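Local coordinates for pectinesterase inhibitor (Actinidia chinensis, PDB 1XG2), which inhibits pectin methylesterase and may take part in regulating fruit ripening, at residues Q39-I44 and C140-V145; N3-E8 and K35-F40; Q46-Q51 and D133-D138; G70-C75 and T127-A132. All coordinates share one frame; numbering follows the deposited sequence.

Contact 1. Residues Q39-I44 and C140-V145; sequences QFSIDI and CDIVLV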
loop_
_atom_site.group_PDB
_atom_site.type_symbol
_atom_site.label_atom_id
_atom_site.label_comp_id
_atom_site.label_asym_id
_atom_site.label_seq_id
_atom_site.Cartn_x
_atom_site.Cartn_y
_atom_site.Cartn_z
ATOM N N GLN B 39 -22.441 -2.547 11.163
ATOM C CA GLN B 39 -23.085 -2.878 9.895
ATOM C C GLN B 39 -23.790 -1.662 9.313
ATOM O O GLN B 39 -23.764 -1.436 8.111
ATOM C CB GLN B 39 -24.080 -4.034 10.049
ATOM C CG GLN B 39 -23.459 -5.393 10.417
ATOM C CD GLN B 39 -22.633 -6.047 9.294
ATOM O OE1 GLN B 39 -22.436 -5.440 8.232
ATOM N NE2 GLN B 39 -22.158 -7.253 9.517
ATOM N N PHE B 40 -24.392 -0.860 10.182
ATOM C CA PHE B 40 -25.107 0.325 9.737
ATOM C C PHE B 40 -24.119 1.304 9.122
ATOM O O PHE B 40 -24.369 1.882 8.056
ATOM C CB PHE B 40 -25.836 0.973 10.922
ATOM C CG PHE B 40 -26.645 2.163 10.546
ATOM C CD1 PHE B 40 -27.901 2.006 9.980
ATOM C CD2 PHE B 40 -26.147 3.442 10.733
ATOM C CE1 PHE B 40 -28.662 3.112 9.611
ATOM C CE2 PHE B 40 -26.903 4.554 10.354
ATOM C CZ PHE B 40 -28.165 4.384 9.804
ATOM N N SER B 41 -22.991 1.454 9.801
ATOM C CA SER B 41 -21.976 2.411 9.394
ATOM C C SER B 41 -21.294 1.966 8.104
ATOM O O SER B 41 -20.992 2.761 7.224
ATOM C CB SER B 41 -20.945 2.519 10.518
ATOM O OG SER B 41 -21.605 3.376 11.609
ATOM N N ILE B 42 -21.109 0.664 7.884
ATOM C CA ILE B 42 -20.562 0.199 6.605
ATOM C C ILE B 42 -21.561 0.519 5.492
ATOM O O ILE B 42 -21.174 0.991 4.442
ATOM C CB ILE B 42 -20.229 -1.323 6.624
ATOM C CG1 ILE B 42 -19.128 -1.638 7.629
ATOM C CG2 ILE B 42 -19.781 -1.803 5.239
ATOM C CD1 ILE B 42 -19.056 -3.129 7.987
ATOM N N ASP B 43 -22.838 0.272 5.738
ATOM C CA ASP B 43 -23.884 0.528 4.746
ATOM C C ASP B 43 -23.878 1.988 4.314
ATOM O O ASP B 43 -23.963 2.280 3.128
ATOM C CB ASP B 43 -25.268 0.181 5.295
ATOM C CG ASP B 43 -25.517 -1.318 5.390
ATOM O OD1 ASP B 43 -24.655 -2.144 4.971
ATOM O OD2 ASP B 43 -26.568 -1.754 5.905
ATOM N N ILE B 44 -23.746 2.889 5.285
ATOM C CA ILE B 44 -23.692 4.321 5.028
ATOM C C ILE B 44 -22.474 4.684 4.189
ATOM O O ILE B 44 -22.584 5.450 3.230
ATOM C CB ILE B 44 -23.652 5.109 6.368
ATOM C CG1 ILE B 44 -24.983 4.976 7.119
ATOM C CG2 ILE B 44 -23.345 6.561 6.124
ATOM C CD1 ILE B 44 -26.105 5.779 6.540
ATOM N N CYS B 140 -15.871 6.253 6.685
ATOM C CA CYS B 140 -15.046 5.054 6.853
ATOM C C CYS B 140 -14.373 5.071 8.222
ATOM O O CYS B 140 -14.128 4.023 8.830
ATOM C CB CYS B 140 -14.007 4.955 5.750
ATOM S SG CYS B 140 -14.643 4.379 4.154
ATOM N N ASP B 141 -14.087 6.267 8.720
ATOM C CA ASP B 141 -13.495 6.402 10.042
ATOM C C ASP B 141 -14.447 5.919 11.151
ATOM O O ASP B 141 -13.997 5.378 12.156
ATOM C CB ASP B 141 -13.064 7.836 10.284
ATOM C CG ASP B 141 -12.014 7.946 11.349
ATOM O OD1 ASP B 141 -11.110 7.079 11.418
ATOM O OD2 ASP B 141 -11.992 8.882 12.146
ATOM N N ILE B 142 -15.755 6.083 10.964
ATOM C CA ILE B 142 -16.717 5.531 11.912
ATOM C C ILE B 142 -16.534 4.011 11.963
ATOM O O ILE B 142 -16.501 3.407 13.024
ATOM C CB ILE B 142 -18.187 5.893 11.554
ATOM C CG1 ILE B 142 -18.401 7.406 11.492
ATOM C CG2 ILE B 142 -19.125 5.364 12.623
ATOM C CD1 ILE B 142 -19.690 7.803 10.810
ATOM N N VAL B 143 -16.401 3.401 10.795
ATOM C CA VAL B 143 -16.222 1.966 10.717
ATOM C C VAL B 143 -14.924 1.550 11.380
ATOM O O VAL B 143 -14.895 0.575 12.109
ATOM C CB VAL B 143 -16.223 1.466 9.258
ATOM C CG1 VAL B 143 -16.018 -0.041 9.215
ATOM C CG2 VAL B 143 -17.519 1.847 8.574
ATOM N N LEU B 144 -13.857 2.297 11.135
ATOM C CA LEU B 144 -12.560 1.982 11.729
ATOM C C LEU B 144 -12.626 2.043 13.258
ATOM O O LEU B 144 -12.098 1.176 13.941
ATOM C CB LEU B 144 -11.481 2.940 11.207
ATOM C CG LEU B 144 -11.114 2.776 9.732
ATOM C CD1 LEU B 144 -10.279 3.943 9.223
ATOM C CD2 LEU B 144 -10.337 1.463 9.526
ATOM N N VAL B 145 -13.296 3.062 13.796
ATOM C CA VAL B 145 -13.378 3.224 15.245
ATOM C C VAL B 145 -14.136 2.037 15.852
ATOM O O VAL B 145 -13.724 1.456 16.861
ATOM C CB VAL B 145 -14.036 4.560 15.622
ATOM C CG1 VAL B 145 -14.436 4.580 17.121
ATOM C CG2 VAL B 145 -13.095 5.697 15.321
#

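Contact 2. Residues N3-E8 and K35-F40; sequences NHLISE and KGLGQF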
loop_
_atom_site.group_PDB
_atom_site.type_symbol
_atom_site.label_atom_id
_atom_site.label_comp_id
_atom_site.label_asym_id
_atom_site.label_seq_id
_atom_site.Cartn_x
_atom_site.Cartn_y
_atom_site.Cartn_z
ATOM N N ASN B 3 -27.911 5.819 22.995
ATOM C CA ASN B 3 -26.994 4.684 22.971
ATOM C C ASN B 3 -25.640 5.134 23.532
ATOM O O ASN B 3 -24.980 5.997 22.947
ATOM C CB ASN B 3 -26.847 4.146 21.536
ATOM C CG ASN B 3 -26.336 2.708 21.493
ATOM O OD1 ASN B 3 -25.436 2.321 22.254
ATOM N ND2 ASN B 3 -26.901 1.917 20.609
ATOM N N HIS B 4 -25.255 4.577 24.686
ATOM C CA HIS B 4 -23.982 4.927 25.325
ATOM C C HIS B 4 -22.791 4.633 24.416
ATOM O O HIS B 4 -21.734 5.269 24.542
ATOM C CB HIS B 4 -23.804 4.222 26.692
ATOM C CG HIS B 4 -23.448 2.771 26.597
ATOM N ND1 HIS B 4 -24.288 1.833 26.034
ATOM C CD2 HIS B 4 -22.358 2.089 27.027
ATOM C CE1 HIS B 4 -23.720 0.644 26.103
ATOM N NE2 HIS B 4 -22.552 0.772 26.708
ATOM N N LEU B 5 -22.959 3.684 23.500
ATOM C CA LEU B 5 -21.886 3.334 22.568
ATOM C C LEU B 5 -21.516 4.519 21.668
ATOM O O LEU B 5 -20.358 4.662 21.294
ATOM C CB LEU B 5 -22.257 2.113 21.723
ATOM C CG LEU B 5 -22.424 0.800 22.494
ATOM C CD1 LEU B 5 -22.902 -0.320 21.578
ATOM C CD2 LEU B 5 -21.110 0.419 23.199
ATOM N N ILE B 6 -22.492 5.363 21.336
ATOM C CA ILE B 6 -22.240 6.558 20.517
ATOM C C ILE B 6 -21.230 7.466 21.176
ATOM O O ILE B 6 -20.423 8.067 20.485
ATOM C CB ILE B 6 -23.552 7.317 20.199
ATOM C CG1 ILE B 6 -24.356 6.526 19.167
ATOM C CG2 ILE B 6 -23.284 8.734 19.673
ATOM C CD1 ILE B 6 -25.828 6.923 19.097
ATOM N N SER B 7 -21.250 7.559 22.505
ATOM C CA SER B 7 -20.279 8.381 23.226
ATOM C C SER B 7 -18.852 7.839 23.171
ATOM O O SER B 7 -17.901 8.584 23.401
ATOM C CB SER B 7 -20.705 8.584 24.688
ATOM O OG SER B 7 -20.490 7.382 25.409
ATOM N N GLU B 8 -18.702 6.553 22.863
ATOM C CA GLU B 8 -17.377 5.972 22.642
ATOM C C GLU B 8 -16.898 6.035 21.205
ATOM O O GLU B 8 -15.697 5.912 20.949
ATOM C CB GLU B 8 -17.370 4.509 23.070
ATOM C CG GLU B 8 -17.679 4.301 24.538
ATOM C CD GLU B 8 -17.506 2.847 24.930
ATOM O OE1 GLU B 8 -18.407 2.298 25.571
ATOM O OE2 GLU B 8 -16.466 2.269 24.565
ATOM N N LYS B 35 -21.735 -4.373 17.000
ATOM C CA LYS B 35 -21.818 -5.010 15.686
ATOM C C LYS B 35 -22.896 -4.381 14.828
ATOM O O LYS B 35 -22.701 -4.152 13.643
ATOM C CB LYS B 35 -22.088 -6.519 15.805
ATOM C CG LYS B 35 -20.846 -7.353 16.026
ATOM C CD LYS B 35 -21.124 -8.860 15.817
ATOM C CE LYS B 35 -19.841 -9.645 15.477
ATOM N NZ LYS B 35 -20.096 -10.778 14.542
ATOM N N GLY B 36 -24.055 -4.145 15.420
ATOM C CA GLY B 36 -25.148 -3.492 14.724
ATOM C C GLY B 36 -24.803 -2.092 14.233
ATOM O O GLY B 36 -25.138 -1.748 13.109
ATOM N N LEU B 37 -24.133 -1.297 15.066
ATOM C CA LEU B 37 -23.708 0.046 14.661
ATOM C C LEU B 37 -22.697 -0.074 13.535
ATOM O O LEU B 37 -22.757 0.691 12.583
ATOM C CB LEU B 37 -23.127 0.822 15.846
ATOM C CG LEU B 37 -24.132 1.095 16.968
ATOM C CD1 LEU B 37 -23.430 1.658 18.187
ATOM C CD2 LEU B 37 -25.232 2.033 16.496
ATOM N N GLY B 38 -21.817 -1.080 13.624
ATOM C CA GLY B 38 -20.845 -1.387 12.582
ATOM C C GLY B 38 -21.456 -1.656 11.217
ATOM O O GLY B 38 -21.052 -1.058 10.225
ATOM N N GLN B 39 -22.441 -2.547 11.163
ATOM C CA GLN B 39 -23.085 -2.878 9.895
ATOM C C GLN B 39 -23.790 -1.662 9.313
ATOM O O GLN B 39 -23.764 -1.436 8.111
ATOM C CB GLN B 39 -24.080 -4.034 10.049
ATOM C CG GLN B 39 -23.459 -5.393 10.417
ATOM C CD GLN B 39 -22.633 -6.047 9.294
ATOM O OE1 GLN B 39 -22.436 -5.440 8.232
ATOM N NE2 GLN B 39 -22.158 -7.253 9.517
ATOM N N PHE B 40 -24.392 -0.860 10.182
ATOM C CA PHE B 40 -25.107 0.325 9.737
ATOM C C PHE B 40 -24.119 1.304 9.122
ATOM O O PHE B 40 -24.369 1.882 8.056
ATOM C CB PHE B 40 -25.836 0.973 10.922
ATOM C CG PHE B 40 -26.645 2.163 10.546
ATOM C CD1 PHE B 40 -27.901 2.006 9.980
ATOM C CD2 PHE B 40 -26.147 3.442 10.733
ATOM C CE1 PHE B 40 -28.662 3.112 9.611
ATOM C CE2 PHE B 40 -26.903 4.554 10.354
ATOM C CZ PHE B 40 -28.165 4.384 9.804
#

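Contact 3. Residues Q46-Q51 and D133-D138; sequences QASAKQ and DLKLED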
loop_
_atom_site.group_PDB
_atom_site.type_symbol
_atom_site.label_atom_id
_atom_site.label_comp_id
_atom_site.label_asym_id
_atom_site.label_seq_id
_atom_site.Cartn_x
_atom_site.Cartn_y
_atom_site.Cartn_z
ATOM N N GLN B 46 -20.632 2.669 2.215
ATOM C CA GLN B 46 -20.731 2.103 0.875
ATOM C C GLN B 46 -21.695 2.877 -0.038
ATOM O O GLN B 46 -21.417 3.083 -1.224
ATOM C CB GLN B 46 -21.155 0.632 0.904
ATOM C CG GLN B 46 -20.819 -0.059 -0.430
ATOM C CD GLN B 46 -21.170 -1.530 -0.465
ATOM O OE1 GLN B 46 -20.402 -2.344 -0.997
ATOM N NE2 GLN B 46 -22.321 -1.876 0.085
ATOM N N ALA B 47 -22.821 3.305 0.518
ATOM C CA ALA B 47 -23.796 4.105 -0.233
ATOM C C ALA B 47 -23.198 5.437 -0.701
ATOM O O ALA B 47 -23.485 5.907 -1.812
ATOM C CB ALA B 47 -25.056 4.337 0.619
ATOM N N SER B 48 -22.380 6.052 0.150
ATOM C CA SER B 48 -21.690 7.287 -0.209
ATOM C C SER B 48 -20.698 7.031 -1.341
ATOM O O SER B 48 -20.671 7.771 -2.327
ATOM C CB SER B 48 -20.962 7.872 1.004
ATOM O OG SER B 48 -20.337 9.097 0.670
ATOM N N ALA B 49 -19.893 5.977 -1.206
ATOM C CA ALA B 49 -18.936 5.617 -2.249
ATOM C C ALA B 49 -19.656 5.378 -3.571
ATOM O O ALA B 49 -19.163 5.762 -4.618
ATOM C CB ALA B 49 -18.123 4.369 -1.845
ATOM N N LYS B 50 -20.827 4.750 -3.519
ATOM C CA LYS B 50 -21.571 4.418 -4.735
ATOM C C LYS B 50 -22.085 5.686 -5.408
ATOM O O LYS B 50 -21.978 5.834 -6.630
ATOM C CB LYS B 50 -22.717 3.458 -4.435
ATOM C CG LYS B 50 -22.259 2.028 -4.203
ATOM C CD LYS B 50 -23.431 1.114 -3.942
ATOM C CE LYS B 50 -23.030 -0.356 -4.006
ATOM N NZ LYS B 50 -24.061 -1.202 -3.339
ATOM N N GLN B 51 -22.595 6.620 -4.615
ATOM C CA GLN B 51 -23.049 7.895 -5.151
ATOM C C GLN B 51 -21.891 8.669 -5.792
ATOM O O GLN B 51 -22.045 9.282 -6.857
ATOM C CB GLN B 51 -23.718 8.749 -4.068
ATOM C CG GLN B 51 -24.036 10.174 -4.543
ATOM C CD GLN B 51 -24.816 11.001 -3.519
ATOM O OE1 GLN B 51 -26.024 10.786 -3.319
ATOM N NE2 GLN B 51 -24.131 11.962 -2.886
ATOM N N ASP B 133 -14.890 13.042 -1.270
ATOM C CA ASP B 133 -13.732 12.315 -0.734
ATOM C C ASP B 133 -13.665 12.439 0.791
ATOM O O ASP B 133 -13.494 11.448 1.503
ATOM C CB ASP B 133 -12.406 12.855 -1.304
ATOM C CG ASP B 133 -12.210 12.557 -2.801
ATOM O OD1 ASP B 133 -12.853 11.632 -3.342
ATOM O OD2 ASP B 133 -11.402 13.207 -3.504
ATOM N N LEU B 134 -13.798 13.667 1.292
ATOM C CA LEU B 134 -13.699 13.904 2.733
ATOM C C LEU B 134 -14.833 13.212 3.455
ATOM O O LEU B 134 -14.661 12.738 4.594
ATOM C CB LEU B 134 -13.713 15.396 3.083
ATOM C CG LEU B 134 -12.510 16.233 2.665
ATOM C CD1 LEU B 134 -12.674 17.649 3.214
ATOM C CD2 LEU B 134 -11.203 15.615 3.133
ATOM N N LYS B 135 -15.984 13.134 2.796
ATOM C CA LYS B 135 -17.129 12.454 3.375
ATOM C C LYS B 135 -16.895 10.940 3.477
ATOM O O LYS B 135 -17.199 10.336 4.489
ATOM C CB LYS B 135 -18.393 12.738 2.573
ATOM C CG LYS B 135 -19.650 12.273 3.264
ATOM C CD LYS B 135 -20.847 12.362 2.350
ATOM C CE LYS B 135 -22.084 12.956 3.037
ATOM N NZ LYS B 135 -23.324 12.279 2.508
ATOM N N LEU B 136 -16.357 10.328 2.431
ATOM C CA LEU B 136 -16.095 8.901 2.497
ATOM C C LEU B 136 -15.083 8.631 3.592
ATOM O O LEU B 136 -15.196 7.647 4.304
ATOM C CB LEU B 136 -15.556 8.368 1.179
ATOM C CG LEU B 136 -15.320 6.856 1.186
ATOM C CD1 LEU B 136 -16.591 6.127 1.564
ATOM C CD2 LEU B 136 -14.800 6.394 -0.184
ATOM N N GLU B 137 -14.087 9.501 3.701
ATOM C CA GLU B 137 -13.050 9.355 4.717
ATOM C C GLU B 137 -13.674 9.413 6.110
ATOM O O GLU B 137 -13.407 8.554 6.955
ATOM C CB GLU B 137 -11.977 10.432 4.557
ATOM C CG GLU B 137 -11.021 10.204 3.396
ATOM C CD GLU B 137 -10.009 11.325 3.239
ATOM O OE1 GLU B 137 -10.144 12.362 3.919
ATOM O OE2 GLU B 137 -9.077 11.170 2.431
ATOM N N ASP B 138 -14.544 10.394 6.332
ATOM C CA ASP B 138 -15.208 10.573 7.629
ATOM C C ASP B 138 -16.093 9.367 7.965
ATOM O O ASP B 138 -16.135 8.900 9.112
ATOM C CB ASP B 138 -16.022 11.877 7.641
ATOM C CG ASP B 138 -15.149 13.120 7.538
ATOM O OD1 ASP B 138 -15.667 14.237 7.246
ATOM O OD2 ASP B 138 -13.922 13.087 7.735
HETATM O O HOH W 1 -22.330 10.763 -0.094
#

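Contact 4. Residues G70-C75 and T127-A132; sequences GRYETC and TQLHQA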
loop_
_atom_site.group_PDB
_atom_site.type_symbol
_atom_site.label_atom_id
_atom_site.label_comp_id
_atom_site.label_asym_id
_atom_site.label_seq_id
_atom_site.Cartn_x
_atom_site.Cartn_y
_atom_site.Cartn_z
ATOM N N GLY B 70 -7.585 11.618 -16.815
ATOM C CA GLY B 70 -6.756 10.607 -16.168
ATOM C C GLY B 70 -6.881 10.659 -14.648
ATOM O O GLY B 70 -6.819 9.629 -13.990
ATOM N N ARG B 71 -7.037 11.857 -14.095
ATOM C CA ARG B 71 -7.281 12.026 -12.664
ATOM C C ARG B 71 -8.639 11.452 -12.268
ATOM O O ARG B 71 -8.752 10.687 -11.286
ATOM C CB ARG B 71 -7.132 13.488 -12.250
ATOM C CG ARG B 71 -5.708 13.961 -12.363
ATOM C CD ARG B 71 -5.510 15.440 -12.118
ATOM N NE ARG B 71 -4.091 15.733 -12.024
ATOM C CZ ARG B 71 -3.564 16.748 -11.363
ATOM N NH1 ARG B 71 -2.247 16.879 -11.327
ATOM N NH2 ARG B 71 -4.327 17.649 -10.767
ATOM N N TYR B 72 -9.671 11.758 -13.051
ATOM C CA TYR B 72 -10.986 11.195 -12.791
ATOM C C TYR B 72 -10.991 9.676 -12.931
ATOM O O TYR B 72 -11.691 8.990 -12.195
ATOM C CB TYR B 72 -12.032 11.764 -13.738
ATOM C CG TYR B 72 -12.381 13.225 -13.542
ATOM C CD1 TYR B 72 -12.756 14.014 -14.635
ATOM C CD2 TYR B 72 -12.378 13.816 -12.272
ATOM C CE1 TYR B 72 -13.099 15.349 -14.475
ATOM C CE2 TYR B 72 -12.706 15.147 -12.103
ATOM C CZ TYR B 72 -13.078 15.914 -13.207
ATOM O OH TYR B 72 -13.414 17.244 -13.032
ATOM N N GLU B 73 -10.230 9.146 -13.884
ATOM C CA GLU B 73 -10.235 7.704 -14.093
ATOM C C GLU B 73 -9.579 7.015 -12.903
ATOM O O GLU B 73 -10.027 5.963 -12.473
ATOM C CB GLU B 73 -9.560 7.302 -15.400
ATOM C CG GLU B 73 -9.667 5.801 -15.697
ATOM C CD GLU B 73 -11.116 5.285 -15.798
ATOM O OE1 GLU B 73 -11.991 6.019 -16.323
ATOM O OE2 GLU B 73 -11.395 4.135 -15.355
ATOM N N THR B 74 -8.544 7.635 -12.358
ATOM C CA THR B 74 -7.877 7.121 -11.162
ATOM C C THR B 74 -8.868 7.132 -9.988
ATOM O O THR B 74 -8.999 6.153 -9.247
ATOM C CB THR B 74 -6.642 7.991 -10.872
ATOM O OG1 THR B 74 -5.621 7.712 -11.838
ATOM C CG2 THR B 74 -6.000 7.661 -9.533
ATOM N N CYS B 75 -9.587 8.245 -9.832
ATOM C CA CYS B 75 -10.602 8.359 -8.779
ATOM C C CYS B 75 -11.635 7.269 -8.918
ATOM O O CYS B 75 -11.993 6.603 -7.948
ATOM C CB CYS B 75 -11.267 9.736 -8.828
ATOM S SG CYS B 75 -10.132 11.032 -8.319
ATOM N N THR B 127 -14.701 21.127 -6.311
ATOM C CA THR B 127 -15.161 21.177 -4.929
ATOM C C THR B 127 -16.089 20.027 -4.576
ATOM O O THR B 127 -15.953 19.446 -3.505
ATOM C CB THR B 127 -15.865 22.512 -4.657
ATOM O OG1 THR B 127 -14.917 23.573 -4.817
ATOM C CG2 THR B 127 -16.276 22.610 -3.193
ATOM N N GLN B 128 -17.018 19.700 -5.474
ATOM C CA GLN B 128 -17.966 18.596 -5.280
ATOM C C GLN B 128 -17.252 17.277 -4.950
ATOM O O GLN B 128 -17.690 16.505 -4.093
ATOM C CB GLN B 128 -18.807 18.389 -6.546
ATOM C CG GLN B 128 -19.939 17.392 -6.366
ATOM C CD GLN B 128 -20.794 17.143 -7.607
ATOM O OE1 GLN B 128 -21.928 16.690 -7.465
ATOM N NE2 GLN B 128 -20.259 17.392 -8.802
ATOM N N LEU B 129 -16.177 17.006 -5.673
ATOM C CA LEU B 129 -15.429 15.767 -5.484
ATOM C C LEU B 129 -14.569 15.850 -4.224
ATOM O O LEU B 129 -14.452 14.873 -3.489
ATOM C CB LEU B 129 -14.581 15.484 -6.718
ATOM C CG LEU B 129 -13.765 14.193 -6.724
ATOM C CD1 LEU B 129 -14.649 12.998 -6.469
ATOM C CD2 LEU B 129 -13.047 14.073 -8.066
ATOM N N HIS B 130 -13.944 16.998 -3.981
ATOM C CA HIS B 130 -13.185 17.186 -2.749
ATOM C C HIS B 130 -14.087 16.882 -1.540
ATOM O O HIS B 130 -13.700 16.136 -0.650
ATOM C CB HIS B 130 -12.567 18.591 -2.682
ATOM C CG HIS B 130 -11.913 18.901 -1.374
ATOM N ND1 HIS B 130 -10.969 18.076 -0.803
ATOM C CD2 HIS B 130 -12.074 19.939 -0.518
ATOM C CE1 HIS B 130 -10.571 18.596 0.345
ATOM N NE2 HIS B 130 -11.226 19.726 0.542
ATOM N N GLN B 131 -15.317 17.393 -1.545
ATOM C CA GLN B 131 -16.220 17.171 -0.415
ATOM C C GLN B 131 -16.634 15.711 -0.296
ATOM O O GLN B 131 -16.732 15.179 0.819
ATOM C CB GLN B 131 -17.451 18.081 -0.493
ATOM C CG GLN B 131 -17.136 19.560 -0.219
ATOM C CD GLN B 131 -16.620 19.810 1.190
ATOM O OE1 GLN B 131 -17.298 19.495 2.171
ATOM N NE2 GLN B 131 -15.418 20.359 1.293
ATOM N N ALA B 132 -16.855 15.063 -1.435
ATOM C CA ALA B 132 -17.269 13.663 -1.468
ATOM C C ALA B 132 -16.157 12.739 -0.946
ATOM O O ALA B 132 -16.454 11.777 -0.254
ATOM C CB ALA B 132 -17.708 13.264 -2.896
#

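Contact 1. Residues Q39-I44 and C140-V145
Ile42 and Val143 meet with their side chains crossing at about a right angle. CG1 of Ile42 lies 3.8 Å from CG1 of Val143. The second methyl of Val143 has two neighbours. Its CG2 rests on the backbone of Ser41, 3.8 Å from Ser41 C, and it is 4.0 Å from Ser41 CB. The same CG2 also reaches Ile42, at 4.0 Å from Ile42 CG1. Both methyls of Val143 thus touch the isoleucine, and CG2 lies against the serine as well. The first torsion of Val143 places the methyls on different sides of the valine: CG1 is anti to the backbone N (chi1 179°), and CG2 lies beside that N.

The two segments belong to helices 34-60 and 127-149 of the four-helix bundle. The axes of the two segments run antiparallel, at 157°, and come within 8.6 Å, a close spacing for packed helices. The CA atoms of Ser41 and Val143 are only 5.9 Å apart, and the small serine side chain suits this approach.

Ile142 comes at Ser41 with its CG2 branch, which sits 4.0 Å from Ser41 CB. The serine hydroxyl is modelled in two positions, so its own closeness to that methyl is doubtful. In one of them OG is hydrogen-bonded to Leu37 O, one turn back in the same helix. All four touching residues are buried. Leu23 packs on Ser41 and Cys19 on Ile142, both from helix 16-24. Leu93 touches Ile42 from helix 66-95, and Ala105 touches Val143 from helix 98-118.

Contact 2. Residues N3-E8 and K35-F40
Leu5 and Leu37 touch through one methyl group. CD1 of Leu37 lies 3.8 Å from Leu5 CB. The same methyl is 4.0 Å from CD1 of Leu5, so it meets both the root and one branch of that side chain. The two leucines cross obliquely. Leu37 reaches this far because CG is anti to the carbonyl carbon (chi1 -64°) and CD1 continues the chain in an extended line. The backbones stay well apart, with CA atoms of Leu5 and Leu37 8.8 Å from each other.

Asn3 adds a looser touch. Its ND2 is 4.2 Å from Leu37 CD1, which is van der Waals contact and not a polar bond. The amide has its polar partners elsewhere. OD1 of Asn3 accepts from Leu5 N at 3.1 Å, which makes Asn3 the N-cap of helix 4-9. The N-H...O angle is 150°, and the donor is tilted 23° from the carbonyl plane. ND2 of Asn3 is hydrogen-bonded to Ser29 O and to Lys32 O, in the linker that leads into helix 34-60.

Further out, Leu37 also packs on Lys32 and on Ile146 of helix 127-149. The contact joins the short N-terminal helix to the first long helix of the bundle. The leucine pair is apolar, and the amide nitrogen of Asn3 only brushes the same methyl. With OD1 bound to Leu5 N and ND2 bound to two carbonyls, the rotation of the amide is probably fixed, while the leucine contact itself is non-directional.

Contact 3. Residues Q46-Q51 and D133-D138
Two antiparallel helices of the four-helix bundle, 34-60 and 127-149, pack together here near the centre of the chain. Ser48 and Leu136 have the nearest CA atoms, 6.4 Å apart. The small side chains on helix 34-60 are consistent with this approach. Ala49 presents its CB to CD1 of Leu136 at 4.1 Å. Leu136 gets there by its torsions: CG is anti to the backbone N (chi1 -178°), and the turn at chi2 (56°) then brings CD1 to Ala49.

Ser48 meets Lys135 at the outer side of the seam. OG of Ser48 lies 3.7 Å from Lys135 CD, alongside the aliphatic part of the lysine. The lysine chain bends at chi3 and chi4 and curls round to a water. Lys135 NZ donates to that water at 3.2 Å, and Ser48 OG is hydrogen-bonded to it at 2.7 Å. One water therefore links the hydroxyl to the ammonium group, while the lysine's CD lies in van der Waals contact with the same hydroxyl oxygen.

The inner side is closed by other helices. Ile83 of helix 66-95 packs on Ala49, and Tyr79 of the same helix packs on Leu136. Ala112 of helix 98-118 also covers Leu136. Leucine and alanine packing inside, with an exposed lysine and one bridging water at the edge, fits the antiparallel helix pairing of a four-helix bundle.

Contact 4. Residues G70-C75 and T127-A132
Leu129 reaches segment 70-75 with one methyl, CD2, which touches both Tyr72 and Cys75. Its CB points toward that segment, and the backbones stay far apart: the CA atoms of Leu129 and Cys75 are 9.4 Å from each other. CG follows anti to the backbone N (chi1 -178°), and there the chain forks. The CD2 branch carries the contact. It sits 4.2 Å from Tyr72 CE2, near the plane of the ring, so the methyl meets the ring at its edge and not over a face. CD2 is also 4.2 Å from Cys75 SG.

That sulfur is held by its disulfide with Cys115, which joins helix 66-95 to helix 98-118. Phe119 packs on both Cys75 and Leu129, and Leu59, Thr60 and Pro126 lie round Tyr72. On the same helix, Thr74 is hydrogen-bonded to Thr78 of the pectinesterase chain.

The contact is buried and apolar. It links helices 66-95 and 127-149, which run the same way, as the second and fourth helices of an up-and-down four-helix bundle do.

In the fold
From the N terminus, contact 2 closes first. It brings helix 4-9 back to the start of helix 34-60, with helix 16-24 in the loop between. Contact 1 begins where contact 2 ends, sharing Gln39 and Phe40, and closes a long loop on helix 127-149. Contact 3 falls within that loop and joins the same two helices, farther along helix 34-60 and earlier on helix 127-149. Contact 4 falls within the loop of contact 3 and ties helix 66-95 to the beginning of helix 127-149. Contacts 2 and 4 are on opposite sides of the chain's centre, about 30 Å apart between centres. Helix 127-149 thus meets the bundle at three levels, and contact 2 adds the N-terminal extension.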